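Local coordinates for protein DNA alpha-glucosyltransferase (Enterobacteria phage T4, PDB 1XV5) that is a phage glycosyltransferase of the GT-B fold, with two Rossmann-like domains, and holds uridine-5'-diphosphate in its ligand pocket, at residues I6-G11 / N82-A86; T187-D191 / L282-K287; M197-R201 / G227-V231. All blocks are in the same frame, centred on the assembly; numbering follows the deposited sequence.

Contact 1 (I6-G11 / N82-A86); sequences IFMARG and NSVPA
With chi1 at 63°, Ser-83 sets OG between its own backbone N and carbonyl carbon, where it takes the N-H of Arg-10 (N to OG 3.1 Å, 158° at the hydrogen). Arg-10 in turn runs extended from CG to NE, bringing NH1 to 3.2 Å from Ala-86 CB; a water links NH1 to Val-84 O. These groups meet where strands 3-8 and 78-83, parallel neighbours in one Rossmann-like sheet of the GT-B fold, run out into loops. Asn-82 N still gives a regular strand bond to Phe-7 O at 3.0 Å; one step on, the bond from Ala-9 N to Ser-83 O is weak. A type I turn from Met-8 to Gly-11, closed by Gly-11 N on Met-8 O, then presents Arg-10 N to the serine. Ala-9 CB packs on Pro-85 CD at 3.8 Å and also lies over the rim of the Phe-7 ring, while Tyr-97 of helix 91-103 touches the Phe-7, Ala-9 and Pro-85 side chains. Beyond the turn, Arg-10 NE pairs with Glu-13. Two more waters complete the join: one links Gly-11 O to Ser-83 OG, and another lies 2.9 Å from both Arg-10 O and Ala-86 N.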
loop_
_atom_site.group_PDB
_atom_site.type_symbol
_atom_site.label_atom_id
_atom_site.label_comp_id
_atom_site.label_asym_id
_atom_site.label_seq_id
_atom_site.Cartn_x
_atom_site.Cartn_y
_atom_site.Cartn_z
ATOM N N ILE A 6 17.333 -3.831 3.813
ATOM C CA ILE A 6 15.896 -3.699 3.999
ATOM C C ILE A 6 15.410 -5.041 4.529
ATOM O O ILE A 6 15.521 -6.068 3.858
ATOM C CB ILE A 6 15.208 -3.347 2.670
ATOM C CG1 ILE A 6 15.824 -2.057 2.117
ATOM C CG2 ILE A 6 13.707 -3.179 2.885
ATOM C CD1 ILE A 6 15.330 -1.670 0.736
ATOM N N PHE A 7 14.864 -5.011 5.739
ATOM C CA PHE A 7 14.426 -6.211 6.442
ATOM C C PHE A 7 12.923 -6.296 6.721
ATOM O O PHE A 7 12.352 -5.417 7.369
ATOM C CB PHE A 7 15.207 -6.265 7.763
ATOM C CG PHE A 7 15.041 -7.538 8.550
ATOM C CD1 PHE A 7 15.295 -7.538 9.922
ATOM C CD2 PHE A 7 14.693 -8.735 7.935
ATOM C CE1 PHE A 7 15.208 -8.709 10.672
ATOM C CE2 PHE A 7 14.604 -9.915 8.678
ATOM C CZ PHE A 7 14.863 -9.900 10.049
ATOM N N MET A 8 12.291 -7.356 6.222
ATOM C CA MET A 8 10.870 -7.604 6.463
ATOM C C MET A 8 10.791 -8.824 7.381
ATOM O O MET A 8 10.674 -9.959 6.913
ATOM C CB MET A 8 10.124 -7.888 5.155
ATOM C CG MET A 8 9.747 -6.641 4.367
ATOM S SD MET A 8 8.860 -7.023 2.833
ATOM C CE MET A 8 10.226 -7.448 1.786
ATOM N N ALA A 9 10.863 -8.581 8.688
ATOM C CA ALA A 9 10.832 -9.652 9.682
ATOM C C ALA A 9 9.496 -10.377 9.799
ATOM O O ALA A 9 9.407 -11.412 10.459
ATOM C CB ALA A 9 11.250 -9.109 11.044
ATOM N N ARG A 10 8.454 -9.843 9.172
ATOM C CA ARG A 10 7.147 -10.496 9.227
ATOM C C ARG A 10 7.085 -11.548 8.126
ATOM O O ARG A 10 6.345 -12.528 8.222
ATOM C CB ARG A 10 6.026 -9.473 9.020
ATOM C CG ARG A 10 4.616 -10.063 9.008
ATOM C CD ARG A 10 3.578 -8.987 8.697
ATOM N NE ARG A 10 2.234 -9.537 8.516
ATOM C CZ ARG A 10 1.458 -9.986 9.498
ATOM N NH1 ARG A 10 1.883 -9.952 10.751
ATOM N NH2 ARG A 10 0.255 -10.472 9.226
ATOM N N GLY A 11 7.890 -11.335 7.091
ATOM C CA GLY A 11 7.918 -12.228 5.948
ATOM C C GLY A 11 7.540 -11.404 4.729
ATOM O O GLY A 11 7.255 -10.214 4.859
ATOM N N ASN A 82 10.927 -2.889 8.001
ATOM C CA ASN A 82 9.584 -2.550 7.550
ATOM C C ASN A 82 8.461 -3.398 8.132
ATOM O O ASN A 82 7.287 -3.086 7.946
ATOM C CB ASN A 82 9.524 -2.580 6.021
ATOM C CG ASN A 82 10.273 -1.421 5.392
ATOM O OD1 ASN A 82 10.178 -0.288 5.857
ATOM N ND2 ASN A 82 11.010 -1.698 4.325
ATOM N N SER A 83 8.813 -4.468 8.836
ATOM C CA SER A 83 7.809 -5.321 9.458
ATOM C C SER A 83 8.455 -6.209 10.513
ATOM O O SER A 83 9.657 -6.473 10.460
ATOM C CB SER A 83 7.099 -6.188 8.408
ATOM O OG SER A 83 7.997 -7.077 7.769
ATOM N N VAL A 84 7.654 -6.656 11.472
ATOM C CA VAL A 84 8.143 -7.518 12.544
ATOM C C VAL A 84 7.339 -8.820 12.553
ATOM O O VAL A 84 6.282 -8.905 11.930
ATOM C CB VAL A 84 8.021 -6.819 13.922
ATOM C CG1 VAL A 84 8.768 -5.486 13.894
ATOM C CG2 VAL A 84 6.553 -6.607 14.283
ATOM N N PRO A 85 7.829 -9.852 13.259
ATOM C CA PRO A 85 7.129 -11.140 13.322
ATOM C C PRO A 85 5.659 -11.048 13.735
ATOM O O PRO A 85 5.289 -10.220 14.566
ATOM C CB PRO A 85 7.960 -11.932 14.331
ATOM C CG PRO A 85 9.342 -11.386 14.123
ATOM C CD PRO A 85 9.083 -9.901 14.033
ATOM N N ALA A 86 4.829 -11.909 13.152
ATOM C CA ALA A 86 3.403 -11.942 13.460
ATOM C C ALA A 86 3.167 -12.723 14.750
ATOM O O ALA A 86 4.007 -13.521 15.165
ATOM C CB ALA A 86 2.635 -12.583 12.312
HETATM O O HOH W 1 3.720 -9.044 12.094
HETATM O O HOH W 2 5.917 -13.365 10.920
HETATM O O HOH W 3 6.322 -7.771 5.600
#

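Contact 2 (T187-D191 / L282-K287); sequences TYWKD and LERMSK
Lys-190 NZ is hydrogen-bonded to three oxygens at the meeting of two helix ends: Ser-286 OG at 2.9 Å, Glu-283 OE1 at 3.1 Å and, in its own segment, Tyr-188 O at 2.8 Å. The helices are 181-188 and 278-286, whose C-terminal ends meet in the second Rossmann-like half of the GT-B fold, and the lysine lies just past the end of the first. An ammonium group there would probably be favoured by the partial negative charge of the helix end. Beside this polar knot, the Tyr-188 ring lies against Leu-282: CB sits 3.6 Å from the ring centroid, only 4° off its normal, and CD1 reaches CE1 at the rim. Thr-187 CG2 lies against the opposite face, toward its rim, so the ring has a neighbour from each helix, with Glu-283 OE1 near its edge.

The next layer fixes these groups. Ser-286 OG spends its proton on Glu-283 O, which leaves the hydroxyl oxygen to accept from the lysine. Glu-283 has CG anti to the backbone N and a bend at chi2 (58°), and this folds the carboxylate back toward Lys-190, whose NZ meets OE1 from above the carboxylate plane. Glu-283 OE2 also lies close to Lys-190 NZ (3.2 Å) while pairing with Lys-287 NZ at 3.5 Å, so one glutamate serves two lysines in a salt-bridge network.

Farther out, Arg-375 of helix 368-386 bonds to Lys-190 O, and the Leu-282 side chain, which also touches Glu-312, is about 6 Å from uridine-5'-diphosphate. A water bridges the backbones, accepting from Lys-190 N at 2.8 Å and lying 2.9 Å from Ser-286 O.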
loop_
_atom_site.group_PDB
_atom_site.type_symbol
_atom_site.label_atom_id
_atom_site.label_comp_id
_atom_site.label_asym_id
_atom_site.label_seq_id
_atom_site.Cartn_x
_atom_site.Cartn_y
_atom_site.Cartn_z
ATOM N N THR A 187 6.023 1.916 -18.877
ATOM C CA THR A 187 5.869 0.493 -19.151
ATOM C C THR A 187 4.448 0.052 -19.503
ATOM O O THR A 187 4.270 -0.902 -20.257
ATOM C CB THR A 187 6.339 -0.351 -17.935
ATOM O OG1 THR A 187 7.733 -0.118 -17.701
ATOM C CG2 THR A 187 6.116 -1.837 -18.181
ATOM N N TYR A 188 3.439 0.745 -18.981
ATOM C CA TYR A 188 2.057 0.334 -19.225
ATOM C C TYR A 188 1.096 1.288 -19.918
ATOM O O TYR A 188 0.040 0.855 -20.372
ATOM C CB TYR A 188 1.410 -0.093 -17.904
ATOM C CG TYR A 188 2.123 -1.236 -17.236
ATOM C CD1 TYR A 188 3.112 -1.004 -16.282
ATOM C CD2 TYR A 188 1.851 -2.551 -17.598
ATOM C CE1 TYR A 188 3.815 -2.053 -15.706
ATOM C CE2 TYR A 188 2.551 -3.613 -17.031
ATOM C CZ TYR A 188 3.531 -3.354 -16.087
ATOM O OH TYR A 188 4.235 -4.395 -15.529
ATOM N N TRP A 189 1.438 2.569 -19.992
ATOM C CA TRP A 189 0.542 3.548 -20.607
ATOM C C TRP A 189 0.087 3.132 -22.007
ATOM O O TRP A 189 0.901 2.774 -22.861
ATOM C CB TRP A 189 1.228 4.914 -20.657
ATOM C CG TRP A 189 0.283 6.079 -20.772
ATOM C CD1 TRP A 189 -0.225 6.619 -21.920
ATOM C CD2 TRP A 189 -0.225 6.877 -19.695
ATOM N NE1 TRP A 189 -1.012 7.708 -21.624
ATOM C CE2 TRP A 189 -1.030 7.889 -20.266
ATOM C CE3 TRP A 189 -0.075 6.836 -18.303
ATOM C CZ2 TRP A 189 -1.685 8.856 -19.491
ATOM C CZ3 TRP A 189 -0.727 7.800 -17.528
ATOM C CH2 TRP A 189 -1.523 8.795 -18.130
ATOM N N LYS A 190 -1.220 3.189 -22.232
ATOM C CA LYS A 190 -1.800 2.815 -23.516
ATOM C C LYS A 190 -2.380 4.023 -24.236
ATOM O O LYS A 190 -2.716 5.026 -23.608
ATOM C CB LYS A 190 -2.932 1.801 -23.312
ATOM C CG LYS A 190 -2.525 0.493 -22.655
ATOM C CD LYS A 190 -1.691 -0.364 -23.592
ATOM C CE LYS A 190 -1.342 -1.705 -22.956
ATOM N NZ LYS A 190 -0.496 -1.538 -21.743
ATOM N N ASP A 191 -2.498 3.925 -25.555
ATOM C CA ASP A 191 -3.099 5.003 -26.323
ATOM C C ASP A 191 -4.580 4.893 -25.969
ATOM O O ASP A 191 -5.079 3.790 -25.730
ATOM C CB ASP A 191 -2.893 4.783 -27.825
ATOM C CG ASP A 191 -3.449 5.925 -28.663
ATOM O OD1 ASP A 191 -4.651 5.898 -29.007
ATOM O OD2 ASP A 191 -2.680 6.862 -28.970
ATOM N N LEU A 282 -1.580 -4.310 -13.764
ATOM C CA LEU A 282 -1.277 -3.023 -14.388
ATOM C C LEU A 282 -1.575 -3.058 -15.887
ATOM O O LEU A 282 -2.064 -2.081 -16.452
ATOM C CB LEU A 282 0.193 -2.639 -14.150
ATOM C CG LEU A 282 0.573 -2.318 -12.698
ATOM C CD1 LEU A 282 2.065 -2.053 -12.602
ATOM C CD2 LEU A 282 -0.210 -1.096 -12.215
ATOM N N GLU A 283 -1.286 -4.183 -16.530
ATOM C CA GLU A 283 -1.554 -4.319 -17.957
ATOM C C GLU A 283 -3.066 -4.277 -18.191
ATOM O O GLU A 283 -3.548 -3.548 -19.062
ATOM C CB GLU A 283 -0.958 -5.633 -18.478
ATOM C CG GLU A 283 -1.181 -5.920 -19.956
ATOM C CD GLU A 283 -0.631 -4.839 -20.877
ATOM O OE1 GLU A 283 0.399 -4.217 -20.540
ATOM O OE2 GLU A 283 -1.228 -4.624 -21.951
ATOM N N ARG A 284 -3.815 -5.044 -17.402
ATOM C CA ARG A 284 -5.271 -5.073 -17.542
ATOM C C ARG A 284 -5.884 -3.709 -17.237
ATOM O O ARG A 284 -6.795 -3.252 -17.940
ATOM C CB ARG A 284 -5.893 -6.112 -16.598
ATOM C CG ARG A 284 -5.657 -7.566 -16.995
ATOM C CD ARG A 284 -6.460 -8.514 -16.098
ATOM N NE ARG A 284 -5.968 -8.562 -14.723
ATOM C CZ ARG A 284 -5.011 -9.381 -14.294
ATOM N NH1 ARG A 284 -4.432 -10.230 -15.136
ATOM N NH2 ARG A 284 -4.643 -9.367 -13.018
ATOM N N MET A 285 -5.381 -3.066 -16.188
ATOM C CA MET A 285 -5.891 -1.764 -15.775
ATOM C C MET A 285 -5.615 -0.683 -16.811
ATOM O O MET A 285 -6.450 0.196 -17.030
ATOM C CB MET A 285 -5.275 -1.358 -14.435
ATOM C CG MET A 285 -5.855 -0.087 -13.831
ATOM S SD MET A 285 -7.584 -0.262 -13.318
ATOM C CE MET A 285 -7.395 -1.199 -11.772
ATOM N N SER A 286 -4.450 -0.754 -17.456
ATOM C CA SER A 286 -4.077 0.238 -18.460
ATOM C C SER A 286 -5.032 0.222 -19.649
ATOM O O SER A 286 -5.079 1.177 -20.431
ATOM C CB SER A 286 -2.647 -0.010 -18.956
ATOM O OG SER A 286 -2.585 -1.188 -19.747
ATOM N N LYS A 287 -5.784 -0.865 -19.787
ATOM C CA LYS A 287 -6.737 -1.000 -20.884
ATOM C C LYS A 287 -8.177 -0.910 -20.395
ATOM O O LYS A 287 -9.110 -1.203 -21.141
ATOM C CB LYS A 287 -6.509 -2.331 -21.619
ATOM C CG LYS A 287 -5.175 -2.384 -22.369
ATOM C CD LYS A 287 -4.934 -3.731 -23.055
ATOM C CE LYS A 287 -4.703 -4.844 -22.046
ATOM N NZ LYS A 287 -4.263 -6.114 -22.697
HETATM O O HOH W 4 -3.248 3.435 -20.270
#

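Contact 3 (M197-R201 / G227-V231); sequences MNINR and GKSTV
Ser-229 N donates to Asn-198 O at 2.9 Å, the first rung of a parallel strand pair in a beta-alpha-beta crossover. Strand 199-203, helix 212-223 and strand 229-233 form this unit in the second Rossmann-like sheet of the GT-B fold. The backbone ladder continues as Asn-200 N bonds to Ser-229 O at 2.8 Å and Val-231 N to Asn-200 O at 2.9 Å. The axes of the segments 199-201 and 229-231 approach to 4.7 Å, and their directions differ by 25°. Two CA-H...O contacts supplement the ladder, from Thr-230 CA to Asn-200 O and from Arg-201 CA to Val-231 O.

Side-chain packing divides between the two faces of the sheet. Ile-199, Ser-229, Arg-201 and Val-231 share one; there Ile-199 CD1 meets Ser-229 CB, and Arg-201 and Val-231 lie side by side, the valine CB over a face of the guanidinium and CG1 3.4 Å from NH1. Asn-200 and Thr-230 share the other face, where both touch Leu-223 of the crossover helix.

Polar side chains find partners within the contact and beyond it. The guanidinium is anchored by a salt bridge from NH1 to Glu-233, on the same strand as Val-231, and by a bond from NE to Ser-288 OG, while Ser-229 OG bonds to Leu-264 O. A Schellman motif with Gly-227 at positive phi closes the end of the crossover helix (Lys-228 N to Leu-223 O), and Lys-228 follows. Bent at chi2 (-64°), this lysine crosses Asn-198 at about a right angle; NZ donates to Asn-198 OD1 at 2.9 Å, tilted 29° from the amide carbonyl plane, and also to a water that bonds to Met-197 O.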
loop_
_atom_site.group_PDB
_atom_site.type_symbol
_atom_site.label_atom_id
_atom_site.label_comp_id
_atom_site.label_asym_id
_atom_site.label_seq_id
_atom_site.Cartn_x
_atom_site.Cartn_y
_atom_site.Cartn_z
ATOM N N MET A 197 -13.654 1.562 -22.550
ATOM C CA MET A 197 -14.363 2.480 -21.667
ATOM C C MET A 197 -15.450 1.857 -20.789
ATOM O O MET A 197 -15.813 2.428 -19.763
ATOM C CB MET A 197 -14.978 3.614 -22.496
ATOM C CG MET A 197 -13.955 4.500 -23.190
ATOM S SD MET A 197 -12.887 5.357 -22.013
ATOM C CE MET A 197 -11.498 5.784 -23.046
ATOM N N ASN A 198 -15.967 0.695 -21.174
ATOM C CA ASN A 198 -17.027 0.077 -20.384
ATOM C C ASN A 198 -16.544 -0.792 -19.230
ATOM O O ASN A 198 -17.352 -1.318 -18.469
ATOM C CB ASN A 198 -17.955 -0.739 -21.286
ATOM C CG ASN A 198 -18.639 0.118 -22.334
ATOM O OD1 ASN A 198 -18.915 1.297 -22.102
ATOM N ND2 ASN A 198 -18.931 -0.472 -23.485
ATOM N N ILE A 199 -15.229 -0.930 -19.092
ATOM C CA ILE A 199 -14.673 -1.734 -18.010
ATOM C C ILE A 199 -14.354 -0.868 -16.797
ATOM O O ILE A 199 -13.652 0.141 -16.904
ATOM C CB ILE A 199 -13.372 -2.452 -18.440
ATOM C CG1 ILE A 199 -13.621 -3.280 -19.702
ATOM C CG2 ILE A 199 -12.863 -3.324 -17.301
ATOM C CD1 ILE A 199 -14.745 -4.293 -19.581
ATOM N N ASN A 200 -14.883 -1.271 -15.646
ATOM C CA ASN A 200 -14.662 -0.565 -14.394
ATOM C C ASN A 200 -13.944 -1.567 -13.504
ATOM O O ASN A 200 -14.524 -2.569 -13.094
ATOM C CB ASN A 200 -16.005 -0.142 -13.799
ATOM C CG ASN A 200 -16.792 0.750 -14.742
ATOM O OD1 ASN A 200 -17.530 0.273 -15.611
ATOM N ND2 ASN A 200 -16.621 2.052 -14.592
ATOM N N ARG A 201 -12.677 -1.289 -13.215
ATOM C CA ARG A 201 -11.854 -2.209 -12.441
ATOM C C ARG A 201 -11.412 -1.683 -11.081
ATOM O O ARG A 201 -10.709 -0.678 -10.979
ATOM C CB ARG A 201 -10.635 -2.593 -13.292
ATOM C CG ARG A 201 -9.790 -3.766 -12.788
ATOM C CD ARG A 201 -8.624 -4.026 -13.750
ATOM N NE ARG A 201 -9.082 -4.274 -15.120
ATOM C CZ ARG A 201 -9.458 -5.461 -15.595
ATOM N NH1 ARG A 201 -9.428 -6.538 -14.820
ATOM N NH2 ARG A 201 -9.899 -5.566 -16.843
ATOM N N GLY A 227 -25.235 -0.930 -18.668
ATOM C CA GLY A 227 -24.586 -1.830 -19.607
ATOM C C GLY A 227 -23.079 -1.907 -19.461
ATOM O O GLY A 227 -22.386 -2.419 -20.346
ATOM N N LYS A 228 -22.567 -1.407 -18.341
ATOM C CA LYS A 228 -21.130 -1.419 -18.087
ATOM C C LYS A 228 -20.718 -2.698 -17.368
ATOM O O LYS A 228 -21.565 -3.445 -16.871
ATOM C CB LYS A 228 -20.738 -0.209 -17.240
ATOM C CG LYS A 228 -21.292 1.112 -17.741
ATOM C CD LYS A 228 -20.747 1.469 -19.108
ATOM C CE LYS A 228 -21.271 2.825 -19.558
ATOM N NZ LYS A 228 -20.624 3.273 -20.824
ATOM N N SER A 229 -19.412 -2.942 -17.306
ATOM C CA SER A 229 -18.892 -4.133 -16.648
ATOM C C SER A 229 -18.007 -3.777 -15.466
ATOM O O SER A 229 -17.300 -2.769 -15.485
ATOM C CB SER A 229 -18.078 -4.973 -17.636
ATOM O OG SER A 229 -18.853 -5.320 -18.766
ATOM N N THR A 230 -18.048 -4.616 -14.439
ATOM C CA THR A 230 -17.236 -4.397 -13.256
ATOM C C THR A 230 -16.393 -5.612 -12.920
ATOM O O THR A 230 -16.878 -6.745 -12.917
ATOM C CB THR A 230 -18.103 -4.051 -12.029
ATOM O OG1 THR A 230 -18.702 -2.765 -12.223
ATOM C CG2 THR A 230 -17.258 -4.027 -10.759
ATOM N N VAL A 231 -15.118 -5.352 -12.654
ATOM C CA VAL A 231 -14.161 -6.377 -12.280
ATOM C C VAL A 231 -13.527 -5.889 -10.986
ATOM O O VAL A 231 -13.256 -4.695 -10.827
ATOM C CB VAL A 231 -13.049 -6.545 -13.341
ATOM C CG1 VAL A 231 -11.995 -7.530 -12.838
ATOM C CG2 VAL A 231 -13.648 -7.029 -14.653
HETATM O O HOH W 5 -18.129 3.910 -19.428
#

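Contacts 1 and 3 are buried pairings of parallel strands, one in each seven-stranded sheet, on opposite sides of the chain's centre with their own centres 37 Å apart. Contact 3 has a regular ladder, whereas contact 1 catches its strands where they give way to loops, and a hydroxyl and waters take over. Contact 2 is only partly buried and joins helix ends, chiefly through lysine charge and one ring face. It belongs to the same half as contact 3, which is nested in the chain loop that contact 2 closes. Those two touch directly: Met-285 CE lies 3.4 Å from Arg-201 O, and Arg-284 CB packs on Arg-201 CZ.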